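PDB 4ESQ: Serine/threonine protein kinase from Mycobacterium tuberculosis, which is a transmembrane receptor kinase that probably phosphorylates serine and threonine residues of proteins using ATP, and is represented here by its extracellular sensor domain. Local coordinates for residues L13-M24 against E83-V91; A158-V169 against G181-N192. All coordinates share one frame; numbering follows the deposited sequence.

Interaction 1 (L13-M24 against E83-V91)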
loop_
_atom_site.group_PDB
_atom_site.type_symbol
_atom_site.label_atom_id
_atom_site.label_comp_id
_atom_site.label_asym_id
_atom_site.label_seq_id
_atom_site.Cartn_x
_atom_site.Cartn_y
_atom_site.Cartn_z
ATOM N N LEU A 13 0.009 -13.988 -4.955
ATOM C CA LEU A 13 1.066 -13.279 -4.217
ATOM C C LEU A 13 0.577 -12.582 -2.944
ATOM O O LEU A 13 1.378 -12.217 -2.073
ATOM C CB LEU A 13 1.755 -12.250 -5.120
ATOM C CG LEU A 13 2.265 -12.766 -6.461
ATOM C CD1 LEU A 13 2.827 -11.611 -7.265
ATOM C CD2 LEU A 13 3.320 -13.850 -6.266
ATOM N N LEU A 14 -0.729 -12.385 -2.826
ATOM C CA LEU A 14 -1.268 -11.700 -1.664
ATOM C C LEU A 14 -1.221 -12.592 -0.428
ATOM O O LEU A 14 -1.064 -13.813 -0.530
ATOM C CB LEU A 14 -2.697 -11.215 -1.932
ATOM C CG LEU A 14 -2.848 -10.247 -3.111
ATOM C CD1 LEU A 14 -4.299 -9.823 -3.259
ATOM C CD2 LEU A 14 -1.946 -9.022 -2.963
ATOM N N LEU A 15 -1.354 -11.982 0.743
ATOM C CA LEU A 15 -1.350 -12.749 1.978
ATOM C C LEU A 15 -2.741 -13.303 2.237
ATOM O O LEU A 15 -3.743 -12.648 1.967
ATOM C CB LEU A 15 -0.879 -11.876 3.140
ATOM C CG LEU A 15 0.545 -11.340 2.984
ATOM C CD1 LEU A 15 1.022 -10.778 4.308
ATOM C CD2 LEU A 15 1.470 -12.444 2.495
ATOM N N ASN A 16 -2.804 -14.535 2.731
ATOM C CA ASN A 16 -4.091 -15.138 3.036
ATOM C C ASN A 16 -4.623 -14.625 4.380
ATOM O O ASN A 16 -3.951 -13.851 5.066
ATOM C CB ASN A 16 -4.013 -16.666 2.980
ATOM C CG ASN A 16 -3.124 -17.260 4.065
ATOM O OD1 ASN A 16 -3.101 -16.786 5.196
ATOM N ND2 ASN A 16 -2.402 -18.327 3.721
ATOM N N SER A 17 -5.825 -15.057 4.752
ATOM C CA SER A 17 -6.472 -14.537 5.953
ATOM C C SER A 17 -5.654 -14.792 7.222
ATOM O O SER A 17 -5.577 -13.923 8.091
ATOM C CB SER A 17 -7.896 -15.089 6.096
ATOM O OG SER A 17 -7.899 -16.490 6.297
ATOM N N SER A 18 -5.045 -15.970 7.327
ATOM C CA SER A 18 -4.208 -16.276 8.482
ATOM C C SER A 18 -3.010 -15.344 8.542
ATOM O O SER A 18 -2.680 -14.803 9.596
ATOM C CB SER A 18 -3.722 -17.725 8.450
ATOM O OG SER A 18 -2.746 -17.941 9.460
ATOM N N GLU A 19 -2.363 -15.153 7.399
ATOM C CA GLU A 19 -1.171 -14.330 7.346
ATOM C C GLU A 19 -1.454 -12.873 7.713
ATOM O O GLU A 19 -0.666 -12.256 8.413
ATOM C CB GLU A 19 -0.518 -14.430 5.965
ATOM C CG GLU A 19 0.018 -15.829 5.651
ATOM C CD GLU A 19 0.435 -16.007 4.196
ATOM O OE1 GLU A 19 -0.276 -15.527 3.291
ATOM O OE2 GLU A 19 1.478 -16.649 3.951
ATOM N N VAL A 20 -2.567 -12.327 7.225
ATOM C CA VAL A 20 -2.941 -10.951 7.542
ATOM C C VAL A 20 -3.237 -10.801 9.034
ATOM O O VAL A 20 -2.739 -9.882 9.693
ATOM C CB VAL A 20 -4.162 -10.497 6.729
ATOM C CG1 VAL A 20 -4.593 -9.080 7.169
ATOM C CG2 VAL A 20 -3.841 -10.526 5.252
ATOM N N ASN A 21 -4.053 -11.710 9.559
ATOM C CA ASN A 21 -4.364 -11.738 10.984
ATOM C C ASN A 21 -3.106 -11.794 11.836
ATOM O O ASN A 21 -2.980 -11.063 12.815
ATOM C CB ASN A 21 -5.231 -12.952 11.319
ATOM C CG ASN A 21 -6.715 -12.690 11.149
ATOM O OD1 ASN A 21 -7.208 -11.582 11.396
ATOM N ND2 ASN A 21 -7.448 -13.733 10.758
ATOM N N ALA A 22 -2.178 -12.664 11.450
ATOM C CA ALA A 22 -0.959 -12.880 12.220
ATOM C C ALA A 22 -0.100 -11.624 12.282
ATOM O O ALA A 22 0.459 -11.297 13.327
ATOM C CB ALA A 22 -0.159 -14.049 11.635
ATOM N N VAL A 23 0.009 -10.914 11.166
ATOM C CA VAL A 23 0.813 -9.698 11.160
ATOM C C VAL A 23 0.140 -8.628 12.017
ATOM O O VAL A 23 0.799 -7.932 12.802
ATOM C CB VAL A 23 1.057 -9.166 9.729
ATOM C CG1 VAL A 23 1.613 -7.729 9.771
ATOM C CG2 VAL A 23 1.998 -10.092 8.966
ATOM N N MET A 24 -1.176 -8.517 11.891
ATOM C CA MET A 24 -1.903 -7.406 12.501
ATOM C C MET A 24 -2.248 -7.623 13.977
ATOM O O MET A 24 -2.649 -6.684 14.664
ATOM C CB MET A 24 -3.186 -7.084 11.716
ATOM C CG MET A 24 -2.958 -6.541 10.300
ATOM S SD MET A 24 -1.727 -5.217 10.185
ATOM C CE MET A 24 -2.581 -3.895 11.032
ATOM N N GLU A 83 -10.557 -2.745 14.578
ATOM C CA GLU A 83 -9.280 -2.368 15.186
ATOM C C GLU A 83 -8.134 -2.324 14.176
ATOM O O GLU A 83 -7.133 -1.638 14.400
ATOM C CB GLU A 83 -8.916 -3.329 16.326
ATOM C CG GLU A 83 -9.846 -3.255 17.539
ATOM C CD GLU A 83 -9.641 -1.995 18.367
ATOM O OE1 GLU A 83 -8.492 -1.509 18.456
ATOM O OE2 GLU A 83 -10.637 -1.489 18.927
ATOM N N HIS A 84 -8.284 -3.055 13.068
ATOM C CA HIS A 84 -7.207 -3.193 12.086
ATOM C C HIS A 84 -7.765 -3.128 10.667
ATOM O O HIS A 84 -8.890 -3.554 10.415
ATOM C CB HIS A 84 -6.493 -4.531 12.271
ATOM C CG HIS A 84 -6.002 -4.766 13.665
ATOM N ND1 HIS A 84 -6.670 -5.573 14.561
ATOM C CD2 HIS A 84 -4.916 -4.294 14.322
ATOM C CE1 HIS A 84 -6.009 -5.599 15.705
ATOM N NE2 HIS A 84 -4.943 -4.826 15.589
ATOM N N TRP A 85 -6.968 -2.615 9.736
ATOM C CA TRP A 85 -7.409 -2.480 8.351
ATOM C C TRP A 85 -6.192 -2.599 7.450
ATOM O O TRP A 85 -5.187 -1.929 7.684
ATOM C CB TRP A 85 -8.064 -1.110 8.169
ATOM C CG TRP A 85 -8.726 -0.851 6.851
ATOM C CD1 TRP A 85 -10.044 -1.064 6.532
ATOM C CD2 TRP A 85 -8.120 -0.286 5.682
ATOM N NE1 TRP A 85 -10.285 -0.675 5.229
ATOM C CE2 TRP A 85 -9.119 -0.193 4.691
ATOM C CE3 TRP A 85 -6.823 0.146 5.375
ATOM C CZ2 TRP A 85 -8.861 0.304 3.408
ATOM C CZ3 TRP A 85 -6.575 0.652 4.106
ATOM C CH2 TRP A 85 -7.590 0.719 3.139
ATOM N N VAL A 86 -6.269 -3.462 6.437
ATOM C CA VAL A 86 -5.135 -3.656 5.541
ATOM C C VAL A 86 -5.584 -3.592 4.101
ATOM O O VAL A 86 -6.570 -4.226 3.729
ATOM C CB VAL A 86 -4.455 -5.019 5.784
ATOM C CG1 VAL A 86 -3.532 -5.397 4.603
ATOM C CG2 VAL A 86 -3.707 -5.007 7.110
ATOM N N ASN A 87 -4.860 -2.825 3.292
ATOM C CA ASN A 87 -5.040 -2.831 1.848
ATOM C C ASN A 87 -3.713 -3.320 1.274
ATOM O O ASN A 87 -2.682 -2.653 1.430
ATOM C CB ASN A 87 -5.363 -1.426 1.331
ATOM C CG ASN A 87 -5.761 -1.402 -0.156
ATOM O OD1 ASN A 87 -5.620 -2.388 -0.878
ATOM N ND2 ASN A 87 -6.263 -0.259 -0.607
ATOM N N GLN A 88 -3.734 -4.496 0.658
ATOM C CA GLN A 88 -2.534 -5.068 0.058
ATOM C C GLN A 88 -2.764 -5.247 -1.425
ATOM O O GLN A 88 -3.815 -5.720 -1.839
ATOM C CB GLN A 88 -2.173 -6.417 0.696
ATOM C CG GLN A 88 -3.354 -7.361 0.859
ATOM C CD GLN A 88 -2.923 -8.798 1.137
ATOM O OE1 GLN A 88 -1.786 -9.186 0.877
ATOM N NE2 GLN A 88 -3.847 -9.594 1.638
ATOM N N ALA A 89 -1.782 -4.857 -2.226
ATOM C CA ALA A 89 -1.908 -4.978 -3.670
ATOM C C ALA A 89 -0.572 -5.302 -4.310
ATOM O O ALA A 89 0.486 -4.908 -3.810
ATOM C CB ALA A 89 -2.457 -3.691 -4.256
ATOM N N VAL A 90 -0.640 -6.021 -5.428
ATOM C CA VAL A 90 0.522 -6.258 -6.272
ATOM C C VAL A 90 0.220 -5.771 -7.680
ATOM O O VAL A 90 -0.898 -5.913 -8.189
ATOM C CB VAL A 90 0.928 -7.730 -6.291
ATOM C CG1 VAL A 90 1.610 -8.082 -4.973
ATOM C CG2 VAL A 90 -0.296 -8.615 -6.516
ATOM N N VAL A 91 1.226 -5.188 -8.311
ATOM C CA VAL A 91 1.028 -4.561 -9.605
ATOM C C VAL A 91 2.072 -5.109 -10.567
ATOM O O VAL A 91 3.272 -5.048 -10.282
ATOM C CB VAL A 91 1.150 -3.028 -9.510
ATOM C CG1 VAL A 91 0.916 -2.395 -10.877
ATOM C CG2 VAL A 91 0.163 -2.465 -8.466
#

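Interaction 2 (A158-V169 against G181-N192)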
loop_
_atom_site.group_PDB
_atom_site.type_symbol
_atom_site.label_atom_id
_atom_site.label_comp_id
_atom_site.label_asym_id
_atom_site.label_seq_id
_atom_site.Cartn_x
_atom_site.Cartn_y
_atom_site.Cartn_z
ATOM N N ALA A 158 3.814 0.852 2.777
ATOM C CA ALA A 158 5.051 0.196 2.366
ATOM C C ALA A 158 4.971 -0.115 0.887
ATOM O O ALA A 158 3.932 -0.555 0.391
ATOM C CB ALA A 158 5.281 -1.078 3.156
ATOM N N MET A 159 6.068 0.120 0.183
ATOM C CA MET A 159 6.149 -0.262 -1.219
ATOM C C MET A 159 7.479 -0.937 -1.458
ATOM O O MET A 159 8.507 -0.509 -0.933
ATOM C CB MET A 159 6.016 0.957 -2.138
ATOM C CG MET A 159 6.141 0.624 -3.623
ATOM S SD MET A 159 5.872 2.065 -4.685
ATOM C CE MET A 159 4.137 2.388 -4.373
ATOM N N SER A 160 7.449 -2.002 -2.242
ATOM C CA SER A 160 8.681 -2.670 -2.636
ATOM C C SER A 160 8.520 -3.196 -4.053
ATOM O O SER A 160 7.463 -3.041 -4.680
ATOM C CB SER A 160 9.022 -3.806 -1.666
ATOM O OG SER A 160 10.406 -4.163 -1.751
ATOM N N VAL A 161 9.576 -3.813 -4.564
ATOM C CA VAL A 161 9.545 -4.382 -5.896
ATOM C C VAL A 161 10.390 -5.638 -5.889
ATOM O O VAL A 161 11.440 -5.689 -5.242
ATOM C CB VAL A 161 10.066 -3.390 -6.951
ATOM C CG1 VAL A 161 11.344 -2.713 -6.461
ATOM C CG2 VAL A 161 10.292 -4.084 -8.296
ATOM N N ALA A 162 9.902 -6.657 -6.582
ATOM C CA ALA A 162 10.672 -7.868 -6.829
ATOM C C ALA A 162 10.293 -8.330 -8.229
ATOM O O ALA A 162 9.116 -8.309 -8.589
ATOM C CB ALA A 162 10.344 -8.928 -5.811
ATOM N N ASN A 163 11.280 -8.731 -9.024
ATOM C CA ASN A 163 11.007 -9.094 -10.410
ATOM C C ASN A 163 10.266 -7.932 -11.078
ATOM O O ASN A 163 10.683 -6.783 -10.942
ATOM C CB ASN A 163 10.192 -10.394 -10.481
ATOM C CG ASN A 163 10.418 -11.159 -11.776
ATOM O OD1 ASN A 163 10.839 -10.587 -12.784
ATOM N ND2 ASN A 163 10.121 -12.461 -11.757
ATOM N N ASN A 164 9.179 -8.230 -11.792
ATOM C CA ASN A 164 8.403 -7.203 -12.485
ATOM C C ASN A 164 7.182 -6.753 -11.687
ATOM O O ASN A 164 6.238 -6.195 -12.254
ATOM C CB ASN A 164 7.923 -7.725 -13.841
ATOM C CG ASN A 164 7.041 -8.946 -13.704
ATOM O OD1 ASN A 164 7.352 -9.864 -12.945
ATOM N ND2 ASN A 164 5.924 -8.957 -14.420
ATOM N N VAL A 165 7.194 -7.004 -10.381
ATOM C CA VAL A 165 6.003 -6.769 -9.566
ATOM C C VAL A 165 6.260 -5.728 -8.489
ATOM O O VAL A 165 7.223 -5.834 -7.737
ATOM C CB VAL A 165 5.525 -8.069 -8.879
ATOM C CG1 VAL A 165 4.323 -7.802 -7.953
ATOM C CG2 VAL A 165 5.181 -9.116 -9.914
ATOM N N VAL A 166 5.397 -4.720 -8.430
ATOM C CA VAL A 166 5.425 -3.748 -7.344
ATOM C C VAL A 166 4.452 -4.165 -6.241
ATOM O O VAL A 166 3.323 -4.564 -6.512
ATOM C CB VAL A 166 5.065 -2.339 -7.842
ATOM C CG1 VAL A 166 4.847 -1.397 -6.643
ATOM C CG2 VAL A 166 6.161 -1.813 -8.769
ATOM N N VAL A 167 4.915 -4.095 -5.005
ATOM C CA VAL A 167 4.125 -4.491 -3.853
ATOM C C VAL A 167 3.716 -3.193 -3.167
ATOM O O VAL A 167 4.564 -2.357 -2.874
ATOM C CB VAL A 167 4.970 -5.362 -2.921
ATOM C CG1 VAL A 167 4.182 -5.770 -1.681
ATOM C CG2 VAL A 167 5.441 -6.592 -3.682
ATOM N N ASP A 168 2.417 -3.012 -2.936
ATOM C CA ASP A 168 1.900 -1.720 -2.491
ATOM C C ASP A 168 0.930 -1.950 -1.346
ATOM O O ASP A 168 -0.165 -2.465 -1.565
ATOM C CB ASP A 168 1.183 -1.044 -3.669
ATOM C CG ASP A 168 1.026 0.456 -3.499
ATOM O OD1 ASP A 168 1.425 0.988 -2.448
ATOM O OD2 ASP A 168 0.496 1.103 -4.436
ATOM N N VAL A 169 1.331 -1.570 -0.135
ATOM C CA VAL A 169 0.595 -1.948 1.080
ATOM C C VAL A 169 0.277 -0.777 2.015
ATOM O O VAL A 169 1.123 0.083 2.272
ATOM C CB VAL A 169 1.399 -2.990 1.877
ATOM C CG1 VAL A 169 0.669 -3.376 3.164
ATOM C CG2 VAL A 169 1.685 -4.230 1.012
ATOM N N GLY A 181 5.515 -2.960 6.463
ATOM C CA GLY A 181 6.823 -3.456 6.087
ATOM C C GLY A 181 6.853 -4.972 6.153
ATOM O O GLY A 181 7.449 -5.622 5.291
ATOM N N GLN A 182 6.228 -5.547 7.178
ATOM C CA GLN A 182 6.206 -7.006 7.294
ATOM C C GLN A 182 5.396 -7.640 6.173
ATOM O O GLN A 182 5.781 -8.663 5.591
ATOM C CB GLN A 182 5.576 -7.430 8.611
ATOM C CG GLN A 182 6.409 -7.187 9.823
ATOM C CD GLN A 182 5.722 -7.781 11.024
ATOM O OE1 GLN A 182 5.023 -7.087 11.755
ATOM N NE2 GLN A 182 5.868 -9.095 11.199
ATOM N N ILE A 183 4.248 -7.049 5.897
ATOM C CA ILE A 183 3.385 -7.573 4.854
ATOM C C ILE A 183 4.129 -7.537 3.525
ATOM O O ILE A 183 4.171 -8.532 2.788
ATOM C CB ILE A 183 2.047 -6.803 4.806
ATOM C CG1 ILE A 183 1.194 -7.180 6.024
ATOM C CG2 ILE A 183 1.284 -7.091 3.521
ATOM C CD1 ILE A 183 0.060 -6.208 6.300
ATOM N N ALA A 184 4.746 -6.403 3.229
ATOM C CA ALA A 184 5.470 -6.250 1.970
ATOM C C ALA A 184 6.558 -7.313 1.820
ATOM O O ALA A 184 6.707 -7.927 0.759
ATOM C CB ALA A 184 6.073 -4.851 1.881
ATOM N N ALA A 185 7.313 -7.537 2.892
ATOM C CA ALA A 185 8.398 -8.511 2.848
ATOM C C ALA A 185 7.868 -9.916 2.603
ATOM O O ALA A 185 8.490 -10.704 1.882
ATOM C CB ALA A 185 9.219 -8.455 4.124
ATOM N N LYS A 186 6.715 -10.231 3.183
ATOM C CA LYS A 186 6.127 -11.550 2.976
ATOM C C LYS A 186 5.633 -11.724 1.533
ATOM O O LYS A 186 5.809 -12.785 0.936
ATOM C CB LYS A 186 5.019 -11.823 3.994
ATOM C CG LYS A 186 5.553 -11.938 5.432
ATOM C CD LYS A 186 4.437 -12.043 6.453
ATOM C CE LYS A 186 4.995 -12.230 7.873
ATOM N NZ LYS A 186 5.746 -13.511 8.018
ATOM N N ILE A 187 5.031 -10.683 0.972
ATOM C CA ILE A 187 4.633 -10.726 -0.434
ATOM C C ILE A 187 5.850 -10.851 -1.358
ATOM O O ILE A 187 5.830 -11.602 -2.329
ATOM C CB ILE A 187 3.769 -9.508 -0.807
ATOM C CG1 ILE A 187 2.472 -9.532 -0.003
ATOM C CG2 ILE A 187 3.472 -9.499 -2.322
ATOM C CD1 ILE A 187 1.661 -8.215 -0.064
ATOM N N VAL A 188 6.924 -10.130 -1.046
ATOM C CA VAL A 188 8.145 -10.231 -1.840
ATOM C C VAL A 188 8.679 -11.665 -1.822
ATOM O O VAL A 188 9.144 -12.168 -2.846
ATOM C CB VAL A 188 9.215 -9.261 -1.333
ATOM C CG1 VAL A 188 10.596 -9.659 -1.839
ATOM C CG2 VAL A 188 8.862 -7.831 -1.726
ATOM N N ASP A 189 8.602 -12.328 -0.668
ATOM C CA ASP A 189 9.033 -13.730 -0.590
ATOM C C ASP A 189 8.196 -14.610 -1.521
ATOM O O ASP A 189 8.710 -15.561 -2.114
ATOM C CB ASP A 189 8.954 -14.269 0.842
ATOM C CG ASP A 189 10.046 -13.716 1.742
ATOM O OD1 ASP A 189 11.085 -13.268 1.228
ATOM O OD2 ASP A 189 9.867 -13.752 2.976
ATOM N N LYS A 190 6.905 -14.305 -1.642
ATOM C CA LYS A 190 6.049 -15.063 -2.556
ATOM C C LYS A 190 6.420 -14.788 -4.013
ATOM O O LYS A 190 6.388 -15.694 -4.843
ATOM C CB LYS A 190 4.562 -14.782 -2.300
ATOM C CG LYS A 190 4.072 -15.307 -0.941
ATOM C CD LYS A 190 2.548 -15.309 -0.841
ATOM C CE LYS A 190 2.082 -15.762 0.557
ATOM N NZ LYS A 190 0.594 -15.839 0.630
ATOM N N VAL A 191 6.778 -13.545 -4.333
ATOM C CA VAL A 191 7.229 -13.239 -5.693
ATOM C C VAL A 191 8.485 -14.048 -5.991
ATOM O O VAL A 191 8.625 -14.647 -7.064
ATOM C CB VAL A 191 7.569 -11.740 -5.882
ATOM C CG1 VAL A 191 8.238 -11.511 -7.236
ATOM C CG2 VAL A 191 6.327 -10.882 -5.736
ATOM N N ASN A 192 9.402 -14.066 -5.030
ATOM C CA ASN A 192 10.691 -14.722 -5.231
ATOM C C ASN A 192 10.551 -16.204 -5.544
ATOM O O ASN A 192 11.384 -16.777 -6.243
ATOM C CB ASN A 192 11.595 -14.543 -4.010
ATOM C CG ASN A 192 12.131 -13.128 -3.877
ATOM O OD1 ASN A 192 12.178 -12.377 -4.848
ATOM N ND2 ASN A 192 12.562 -12.774 -2.675
HETATM O O HOH W 1 9.985 -14.175 -9.502
#

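Interaction 1 (L13-M24 against E83-V91)
Gln88 grips the backbone of Leu15 with both ends of its side-chain amide. Its OE1 accepts from Leu15 N at 2.8 Å, a nearly straight bond (175° at the hydrogen), and its NE2 donates to Leu15 O at 3.1 Å, with that oxygen close to the amide plane. Two bonds to one residue fix the rotation of the amide. The glutamine reaches from the strand toward residues 13-24 with CG placed between its own backbone N and carbonyl carbon (chi1 46°) and the chain extended beyond.

Apolar groups fit around this clasp. Leu14 CB lies 3.6 Å from Gln88 OE1, while its CD2 goes on to Val90 CG2 at 3.9 Å. On the helix side Val20 splits its branches, CG2 against Gln88 NE2 and CG1 against Val86 CG2. Met24, bent at chi2 and chi3, lays CG 3.6 Å from Val86 CG2. The carbonyl of Met24 stands over one face of the His84 ring, whose ND1 is hydrogen-bonded to Glu77.

Further out, Asn16 and Glu19 form a capping box: Asn16 OD1 takes Glu19 N at 2.8 Å, and Glu19 OE1 takes Asn16 N while also salt-bridged to Lys190, so the N-cap is the residue next to the clasped one. Residues 13-24 thus cover strand 84-92 of the extracellular domain's antiparallel sheet, beside helix 179-192, where Ile187 touches Gln88. Because Gln88 and Leu15 are buried, the paired bonds satisfy polar groups otherwise costly to enclose among aliphatic side chains.

Interaction 2 (A158-V169 against G181-N192)
Val167 presses into the surface of helix 181-192 between Ala184, Ile187 and Val188. Both of its methyls touch Ile187 CG2, each at 3.8 Å; CG2 also reaches Val188 CG2 at 4.1 Å, and CG1, anti to the backbone N (chi1 179°), lies 3.9 Å from Ala184 CA, in the low spot above that small residue. Two residues further on, both methyls of Val169 rest against Ile183 CG2, and its CG2 also meets Ile187 CD1, the two side chains approaching tip to tip.

The platform is a beta hairpin, strands 158-162 and 165-169 joined by a type II' turn from Ala162 to Val165, and the helix that follows packs back over it. Its axis runs 20° from the direction of the first strand and 152° from that of the second: in this PknH-like extracellular domain a helix packs nearly along the strands of an antiparallel alpha+beta sheet. Small residues let it come close: the axes of strand 158-162 and the helix approach to 7.8 Å, with Ala158 CB lying 4.1 Å from Ala184 CB.

Toward the turn the bumps come from the helix. Val188 sets CG1 against Ala162 and CG2 against Ser160, whose hydroxyl bonds to Thr140. Val191 drives CG1 to 3.6 Å from Ala162 CB, with Asn163 CB flanking it and Val165 meeting its other methyl. At this end a water accepts from Asn163 ND2, which also bonds to Gln3 O, and donates to Val191 O.

In the fold
From the N terminus, residues 13-24 enter helix 17-24, and interaction 1 closes when strand 84-92 comes alongside them, 58 residues later. Interaction 2 opens only after that: the hairpin 158-169 is covered by helix 179-192 after a link of 11 residues. The two loops are therefore in series, neither nested nor crossed. In space they converge, their centres 12 Å apart, because strands 84-92 and 165-173 are neighbours in the antiparallel sheet, with Val91 N 2.8 Å from Val166 O. On one face of that sheet the N-terminal segment and the last helix lie side by side, joined by the Glu19–Lys190 salt bridge and by packing of the Leu13 carbonyl on Ile187.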